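PDB 2Q01: uronate isomerase from Caulobacter crescentus, which catalyses the interconversion of D-glucuronate with D-fructuronate and of D-galacturonate with D-tagaturonate in the breakdown of uronic sugars. Local coordinates for residues G253-A258 / L286-M291. Numbering follows the deposited sequence.
Sequences GHPTAA and LFRAQM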
ATOM      1  N   GLY B 253     -15.178   1.077 -18.717  1.00 34.14           N
ATOM      2  CA  GLY B 253     -14.693   2.060 -17.752  1.00 30.47           C
ATOM      3  C   GLY B 253     -15.806   2.571 -16.854  1.00 40.37           C
ATOM      4  O   GLY B 253     -16.313   3.675 -17.041  1.00 43.95           O
ATOM      5  N   HIS B 254     -16.183   1.752 -15.877  1.00 36.76           N
ATOM      6  CA  HIS B 254     -17.241   2.085 -14.941  1.00 31.47           C
ATOM      7  C   HIS B 254     -16.627   2.723 -13.699  1.00 44.19           C
ATOM      8  O   HIS B 254     -15.428   2.559 -13.471  1.00 49.77           O
ATOM      9  CB  HIS B 254     -18.013   0.819 -14.558  1.00 35.79           C
ATOM     10  CG  HIS B 254     -18.833   0.240 -15.670  1.00 27.38           C
ATOM     11  ND1 HIS B 254     -19.563  -0.919 -15.525  1.00 39.45           N
ATOM     12  CD2 HIS B 254     -19.029   0.650 -16.946  1.00 26.63           C
ATOM     13  CE1 HIS B 254     -20.179  -1.196 -16.661  1.00 31.74           C
ATOM     14  NE2 HIS B 254     -19.873  -0.258 -17.539  1.00 34.05           N
ATOM     15  N   PRO B 255     -17.433   3.470 -12.901  1.00 42.56           N
ATOM     16  CA  PRO B 255     -16.969   3.989 -11.605  1.00 41.65           C
ATOM     17  C   PRO B 255     -16.573   2.898 -10.606  1.00 41.31           C
ATOM     18  O   PRO B 255     -15.684   3.110  -9.783  1.00 49.33           O
ATOM     19  CB  PRO B 255     -18.193   4.743 -11.066  1.00 34.39           C
ATOM     20  CG  PRO B 255     -19.020   5.038 -12.248  1.00 39.88           C
ATOM     21  CD  PRO B 255     -18.816   3.904 -13.186  1.00 42.72           C
ATOM     22  N   THR B 256     -17.247   1.752 -10.665  1.00 33.69           N
ATOM     23  CA  THR B 256     -16.982   0.652  -9.751  1.00 27.06           C
ATOM     24  C   THR B 256     -16.777  -0.640 -10.524  1.00 35.89           C
ATOM     25  O   THR B 256     -17.021  -0.701 -11.735  1.00 32.85           O
ATOM     26  CB  THR B 256     -18.153   0.435  -8.774  1.00 39.48           C
ATOM     27  OG1 THR B 256     -19.351   0.174  -9.517  1.00 43.51           O
ATOM     28  CG2 THR B 256     -18.355   1.648  -7.868  1.00 27.34           C
ATOM     29  N   ALA B 257     -16.336  -1.677  -9.816  1.00 42.33           N
ATOM     30  CA  ALA B 257     -16.191  -3.008 -10.401  1.00 48.74           C
ATOM     31  C   ALA B 257     -17.452  -3.852 -10.190  1.00 45.06           C
ATOM     32  O   ALA B 257     -17.450  -5.054 -10.463  1.00 53.51           O
ATOM     33  CB  ALA B 257     -14.969  -3.710  -9.815  1.00 42.31           C
ATOM     34  N   ALA B 258     -18.521  -3.207  -9.719  1.00 47.24           N
ATOM     35  CA  ALA B 258     -19.754  -3.881  -9.312  1.00 37.06           C
ATOM     36  C   ALA B 258     -20.386  -4.653 -10.450  1.00 39.28           C
ATOM     37  O   ALA B 258     -20.461  -4.154 -11.574  1.00 42.81           O
ATOM     38  CB  ALA B 258     -20.740  -2.876  -8.750  1.00 32.32           C
ATOM     39  N   LEU B 286     -26.665   0.038 -10.526  1.00 35.33           N
ATOM     40  CA  LEU B 286     -27.209  -1.306 -10.668  1.00 32.42           C
ATOM     41  C   LEU B 286     -27.246  -1.731 -12.130  1.00 31.20           C
ATOM     42  O   LEU B 286     -26.959  -2.881 -12.442  1.00 41.52           O
ATOM     43  CB  LEU B 286     -28.622  -1.383 -10.074  1.00 32.14           C
ATOM     44  CG  LEU B 286     -29.062  -2.612  -9.257  1.00 31.11           C
ATOM     45  CD1 LEU B 286     -30.578  -2.675  -9.165  1.00 38.14           C
ATOM     46  CD2 LEU B 286     -28.530  -3.948  -9.766  1.00 31.55           C
ATOM     47  N   PHE B 287     -27.593  -0.802 -13.019  1.00 39.84           N
ATOM     48  CA  PHE B 287     -27.659  -1.105 -14.445  1.00 33.75           C
ATOM     49  C   PHE B 287     -26.275  -1.327 -15.029  1.00 35.89           C
ATOM     50  O   PHE B 287     -26.081  -2.276 -15.778  1.00 39.69           O
ATOM     51  CB  PHE B 287     -28.411  -0.023 -15.216  1.00 31.98           C
ATOM     52  CG  PHE B 287     -28.652  -0.362 -16.667  1.00 37.31           C
ATOM     53  CD1 PHE B 287     -29.569  -1.353 -17.025  1.00 22.64           C
ATOM     54  CD2 PHE B 287     -27.970   0.319 -17.676  1.00 24.98           C
ATOM     55  CE1 PHE B 287     -29.797  -1.662 -18.366  1.00 36.80           C
ATOM     56  CE2 PHE B 287     -28.186   0.020 -19.013  1.00 22.84           C
ATOM     57  CZ  PHE B 287     -29.105  -0.971 -19.363  1.00 38.68           C
ATOM     58  N   ARG B 288     -25.318  -0.472 -14.664  1.00 37.71           N
ATOM     59  CA  ARG B 288     -23.911  -0.656 -15.046  1.00 32.34           C
ATOM     60  C   ARG B 288     -23.343  -1.990 -14.539  1.00 36.97           C
ATOM     61  O   ARG B 288     -22.612  -2.672 -15.256  1.00 45.91           O
ATOM     62  CB  ARG B 288     -23.066   0.503 -14.532  1.00 27.68           C
ATOM     63  CG  ARG B 288     -23.257   1.796 -15.300  1.00 31.90           C
ATOM     64  CD  ARG B 288     -22.230   2.839 -14.895  1.00 38.07           C
ATOM     65  NE  ARG B 288     -22.122   2.988 -13.444  1.00 20.67           N
ATOM     66  CZ  ARG B 288     -22.664   3.976 -12.735  1.00 31.42           C
ATOM     67  NH1 ARG B 288     -22.491   4.019 -11.418  1.00 17.94           N
ATOM     68  NH2 ARG B 288     -23.366   4.927 -13.328  1.00 17.25           N
ATOM     69  N   ALA B 289     -23.702  -2.350 -13.309  1.00 35.68           N
ATOM     70  CA  ALA B 289     -23.419  -3.663 -12.740  1.00 25.91           C
ATOM     71  C   ALA B 289     -24.076  -4.815 -13.510  1.00 28.24           C
ATOM     72  O   ALA B 289     -23.425  -5.811 -13.808  1.00 34.79           O
ATOM     73  CB  ALA B 289     -23.839  -3.700 -11.268  1.00 20.06           C
ATOM     74  N   GLN B 290     -25.364  -4.679 -13.823  1.00 33.80           N
ATOM     75  CA  GLN B 290     -26.090  -5.723 -14.552  1.00 32.00           C
ATOM     76  C   GLN B 290     -25.557  -5.896 -15.966  1.00 21.94           C
ATOM     77  O   GLN B 290     -25.454  -7.014 -16.461  1.00 27.03           O
ATOM     78  CB  GLN B 290     -27.599  -5.440 -14.580  1.00 30.59           C
ATOM     79  CG  GLN B 290     -28.425  -6.447 -15.402  1.00 24.12           C
ATOM     80  CD  GLN B 290     -28.229  -7.885 -14.947  1.00 41.97           C
ATOM     81  OE1 GLN B 290     -28.132  -8.165 -13.751  1.00 47.35           O
ATOM     82  NE2 GLN B 290     -28.178  -8.805 -15.903  1.00 38.09           N
ATOM     83  N   MET B 291     -25.191  -4.782 -16.595  1.00 35.60           N
ATOM     84  CA  MET B 291     -24.625  -4.804 -17.941  1.00 34.12           C
ATOM     85  C   MET B 291     -23.238  -5.435 -18.035  1.00 35.64           C
ATOM     86  O   MET B 291     -22.885  -5.965 -19.082  1.00 37.87           O
ATOM     87  CB  MET B 291     -24.618  -3.404 -18.556  1.00 36.26           C
ATOM     88  CG  MET B 291     -26.000  -2.899 -18.972  1.00 41.84           C
ATOM     89  SD  MET B 291     -26.986  -4.064 -19.949  1.00 30.60           S
ATOM     90  CE  MET B 291     -26.029  -4.106 -21.448  1.00 28.42           C
TER
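His254 and Arg288 reach past one another, the imidazole toward helix 281-302 and the arginine back toward the loop after strand 249-252. The CB of Arg288 sits over one face of the His254 ring as a CH-pi contact, 4.1 Å from the ring centroid, and CE1 of His254 comes 3.2 Å from the backbone O of Arg288. Beyond the ring, the arginine chain bends at chi3 (-49°) and crosses the Pro255 side chain at about a right angle, its guanidinium inclined 66° to the imidazole. Pro255 CD lies 3.4 Å from Arg288 NE, and CG stands over one guanidinium face, near the rim. The charged end forms salt bridges with Asp204 and Glu206 through NH2 and with Glu285 through NH1; Glu285 also accepts a hydrogen bond from Thr256 OG1. Further along, Ala258 CB lies 4.1 Å from Ala289 CB, and Ala258 O receives a CA-H...O contact of 3.2 Å from Ala289 CA. Helix 281-302 leads into strand 305-308, the parallel neighbour of strand 249-252, consistent with the family's TIM-barrel clan. A leucine in place of Arg288 would probably leave Asp204 and Glu206 without this cation and Glu285 with only its Thr256 bond of the two described. Residues 253-258 and 286-291 thus meet directly through CH-pi, CA-H...O and apolar contacts, while the acidic residues around Arg288 probably balance its charge.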